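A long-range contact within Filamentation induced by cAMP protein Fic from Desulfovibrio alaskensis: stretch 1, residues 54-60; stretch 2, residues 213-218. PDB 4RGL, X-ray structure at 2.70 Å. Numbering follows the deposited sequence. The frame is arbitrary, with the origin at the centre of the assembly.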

ATOM      1  N   GLN A  54       3.319   4.237   5.533  1.00 57.99           N
ATOM      2  CA  GLN A  54       3.057   5.389   6.387  1.00 57.91           C
ATOM      3  C   GLN A  54       2.055   5.028   7.494  1.00 63.90           C
ATOM      4  O   GLN A  54       2.319   5.297   8.659  1.00 64.33           O
ATOM      5  N   ALA A  55       0.928   4.386   7.131  1.00 61.46           N
ATOM      6  CA  ALA A  55      -0.106   4.030   8.106  1.00 61.46           C
ATOM      7  C   ALA A  55       0.403   2.978   9.103  1.00 63.64           C
ATOM      8  O   ALA A  55       0.242   3.159  10.309  1.00 63.47           O
ATOM      9  N   SER A  56       1.057   1.897   8.602  1.00 58.97           N
ATOM     10  CA  SER A  56       1.595   0.832   9.475  1.00 58.42           C
ATOM     11  C   SER A  56       2.569   1.414  10.510  1.00 63.25           C
ATOM     12  O   SER A  56       2.488   1.067  11.691  1.00 63.35           O
ATOM     13  N   LEU A  57       3.432   2.365  10.080  1.00 60.26           N
ATOM     14  CA  LEU A  57       4.383   3.024  10.982  1.00 60.35           C
ATOM     15  C   LEU A  57       3.673   4.050  11.878  1.00 64.70           C
ATOM     16  O   LEU A  57       4.049   4.207  13.041  1.00 65.33           O
ATOM     17  N   ALA A  58       2.626   4.726  11.349  1.00 60.33           N
ATOM     18  CA  ALA A  58       1.859   5.717  12.125  1.00 60.32           C
ATOM     19  C   ALA A  58       1.172   5.060  13.317  1.00 63.82           C
ATOM     20  O   ALA A  58       1.081   5.671  14.386  1.00 63.55           O
ATOM     21  N   ILE A  59       0.710   3.792  13.147  1.00 59.90           N
ATOM     22  CA  ILE A  59       0.056   3.038  14.224  1.00 59.70           C
ATOM     23  C   ILE A  59       1.036   2.831  15.383  1.00 64.90           C
ATOM     24  O   ILE A  59       0.633   2.877  16.546  1.00 64.79           O
ATOM     25  N   GLU A  60       2.336   2.667  15.068  1.00 62.62           N
ATOM     26  CA  GLU A  60       3.357   2.465  16.089  1.00 63.02           C
ATOM     27  C   GLU A  60       4.021   3.816  16.468  1.00 68.37           C
ATOM     28  O   GLU A  60       5.198   3.856  16.839  1.00 68.12           O
ATOM     29  N   VAL A 213      -4.997  -1.492   3.322  1.00 62.86           N
ATOM     30  CA  VAL A 213      -5.950  -1.756   4.415  1.00 62.94           C
ATOM     31  C   VAL A 213      -5.457  -1.100   5.740  1.00 65.83           C
ATOM     32  O   VAL A 213      -6.267  -0.827   6.632  1.00 65.10           O
ATOM     33  N   GLU A 214      -4.144  -0.793   5.825  1.00 61.90           N
ATOM     34  CA  GLU A 214      -3.538  -0.225   7.025  1.00 60.97           C
ATOM     35  C   GLU A 214      -4.086   1.190   7.317  1.00 66.97           C
ATOM     36  O   GLU A 214      -4.157   1.587   8.481  1.00 67.12           O
ATOM     37  N   THR A 215      -4.532   1.926   6.259  1.00 64.33           N
ATOM     38  CA  THR A 215      -5.147   3.258   6.431  1.00 64.57           C
ATOM     39  C   THR A 215      -6.480   3.135   7.196  1.00 69.86           C
ATOM     40  O   THR A 215      -6.837   4.034   7.954  1.00 69.56           O
ATOM     41  N   VAL A 216      -7.207   2.007   7.000  1.00 67.45           N
ATOM     42  CA  VAL A 216      -8.470   1.748   7.706  1.00 67.90           C
ATOM     43  C   VAL A 216      -8.172   1.379   9.172  1.00 73.98           C
ATOM     44  O   VAL A 216      -8.811   1.910  10.087  1.00 75.19           O
ATOM     45  N   ILE A 217      -7.162   0.508   9.389  1.00 70.35           N
ATOM     46  CA  ILE A 217      -6.760   0.069  10.731  1.00 70.22           C
ATOM     47  C   ILE A 217      -6.241   1.265  11.547  1.00 75.12           C
ATOM     48  O   ILE A 217      -6.474   1.330  12.750  1.00 74.71           O
ATOM     49  N   ARG A 218      -5.553   2.223  10.878  1.00 72.80           N
ATOM     50  CA  ARG A 218      -5.031   3.434  11.532  1.00 73.08           C
ATOM     51  C   ARG A 218      -6.181   4.359  11.974  1.00 79.38           C
ATOM     52  O   ARG A 218      -6.122   4.946  13.056  1.00 80.21           O
TER

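Two helical segments far apart in sequence run side by side in roughly the same direction, their axes 8.4 Å apart at closest approach and inclined by 28°. Ala55 is well suited to so close an approach, its side chain being a single methyl. CB of Ala55 points toward the second helix and lies 3.6 Å from the backbone O of Glu214 and 3.7 Å from the backbone N of Thr215, so the methyl rests almost directly on the neighbouring main chain.

Glu214 also directs its CB toward the contact, 3.8 Å from CB of Ala55, but chi1 m and chi2 p lead the carboxylate away. The aliphatic root therefore packs here, while OE1 is hydrogen-bonded just outside the stretch. Thr215 points away; of its side chain, only CG2 comes within 4.5 Å, at 4.2 Å from CB of Ala55.

Arg218 is the principal knob, sitting among Gln54, Ala55, Ala58 and Ile59. With chi1 and chi2 both t, its aliphatic stem reaches across the first helix, bringing CD of Arg218 to 3.9 Å from CB of Ala58, another small residue facing the partner. Chi3 p then turns the guanidinium back toward that helix's N-terminal end, with NH1 of Arg218 3.9 Å from CB of Ala55. Arginine suits this place because its stem covers Ala58 while NE and NH2 find partners just beyond the stretches. Gln54 starts out sideways, but its t, m conformation brings the amide end closer: OE1 of Gln54 lies 2.7 Å from NH1 of Arg218, at the guanidinium edge, at an angle too poor for a hydrogen bond.

The CA-to-CB bond of Ile59 also points sideways, but its long apolar branch, m, t, extends CD1 of Ile59 to 3.9 Å from CG2 of Ile217, which shares this rotamer; CG1 of Ile59 lies 3.9 Å from CB of Arg218. No hydrogen bond crosses between the stretches; close packing dominates.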

ATOM      1  CB  GLN A  54       2.542   6.577   5.556  1.00 59.16           C
ATOM      2  CG  GLN A  54       2.413   7.889   6.350  1.00 69.43           C
ATOM      3  CD  GLN A  54       1.197   7.916   7.239  1.00 80.94           C
ATOM      4  OE1 GLN A  54       0.106   7.497   6.854  1.00 83.28           O
ATOM      5  NE2 GLN A  54       1.347   8.470   8.420  1.00 65.27           N
ATOM      6  CB  ALA A  55      -1.346   3.519   7.397  1.00 62.54           C
ATOM      7  CB  SER A  56       2.293  -0.245   8.644  1.00 59.97           C
ATOM      8  OG  SER A  56       2.774  -1.305   9.453  1.00 62.66           O
ATOM      9  CB  LEU A  57       5.512   3.710  10.182  1.00 60.33           C
ATOM     10  CG  LEU A  57       6.540   2.771   9.520  1.00 64.66           C
ATOM     11  CD1 LEU A  57       7.425   3.524   8.583  1.00 64.86           C
ATOM     12  CD2 LEU A  57       7.379   2.075  10.547  1.00 68.30           C
ATOM     13  CB  ALA A  58       0.827   6.398  11.238  1.00 60.98           C
ATOM     14  CB  ILE A  59      -0.496   1.680  13.700  1.00 61.91           C
ATOM     15  CG1 ILE A  59      -1.568   1.905  12.599  1.00 62.29           C
ATOM     16  CG2 ILE A  59      -1.063   0.834  14.861  1.00 61.69           C
ATOM     17  CD1 ILE A  59      -2.048   0.594  11.879  1.00 65.81           C
ATOM     18  CB  GLU A  60       4.403   1.438  15.623  1.00 64.17           C
ATOM     19  CG  GLU A  60       3.801   0.079  15.257  1.00 76.26           C
ATOM     20  CD  GLU A  60       3.021  -0.632  16.359  1.00105.15           C
ATOM     21  OE1 GLU A  60       3.242  -0.317  17.553  1.00109.19           O
ATOM     22  OE2 GLU A  60       2.246  -1.557  16.027  1.00100.09           O
ATOM     23  CB  VAL A 213      -6.194  -3.287   4.598  1.00 67.12           C
ATOM     24  CG1 VAL A 213      -4.904  -4.017   4.953  1.00 65.99           C
ATOM     25  CG2 VAL A 213      -7.278  -3.555   5.642  1.00 67.65           C
ATOM     26  CB  GLU A 214      -2.011  -0.188   6.894  1.00 61.54           C
ATOM     27  CG  GLU A 214      -1.365  -1.571   6.775  1.00 69.11           C
ATOM     28  CD  GLU A 214      -1.488  -2.240   5.415  1.00 82.12           C
ATOM     29  OE1 GLU A 214      -1.820  -1.538   4.434  1.00 70.89           O
ATOM     30  OE2 GLU A 214      -1.157  -3.444   5.317  1.00 78.51           O
ATOM     31  CB  THR A 215      -5.357   3.944   5.070  1.00 71.04           C
ATOM     32  OG1 THR A 215      -6.273   3.171   4.288  1.00 76.84           O
ATOM     33  CG2 THR A 215      -4.063   4.142   4.314  1.00 65.44           C
ATOM     34  CB  VAL A 216      -9.304   0.635   7.000  1.00 71.22           C
ATOM     35  CG1 VAL A 216     -10.602   0.359   7.751  1.00 71.71           C
ATOM     36  CG2 VAL A 216      -9.589   1.002   5.548  1.00 71.13           C
ATOM     37  CB  ILE A 217      -5.692  -1.054  10.633  1.00 72.27           C
ATOM     38  CG1 ILE A 217      -6.197  -2.215   9.746  1.00 73.13           C
ATOM     39  CG2 ILE A 217      -5.280  -1.551  12.028  1.00 71.61           C
ATOM     40  CD1 ILE A 217      -5.088  -3.198   9.298  1.00 82.64           C
ATOM     41  CB  ARG A 218      -4.082   4.184  10.586  1.00 72.09           C
ATOM     42  CG  ARG A 218      -3.482   5.460  11.180  1.00 82.83           C
ATOM     43  CD  ARG A 218      -2.926   6.350  10.090  1.00 96.57           C
ATOM     44  NE  ARG A 218      -3.979   6.786   9.168  1.00109.21           N
ATOM     45  CZ  ARG A 218      -3.752   7.205   7.928  1.00123.89           C
ATOM     46  NH1 ARG A 218      -2.521   7.201   7.434  1.00105.96           N
ATOM     47  NH2 ARG A 218      -4.762   7.579   7.154  1.00116.10           N
TER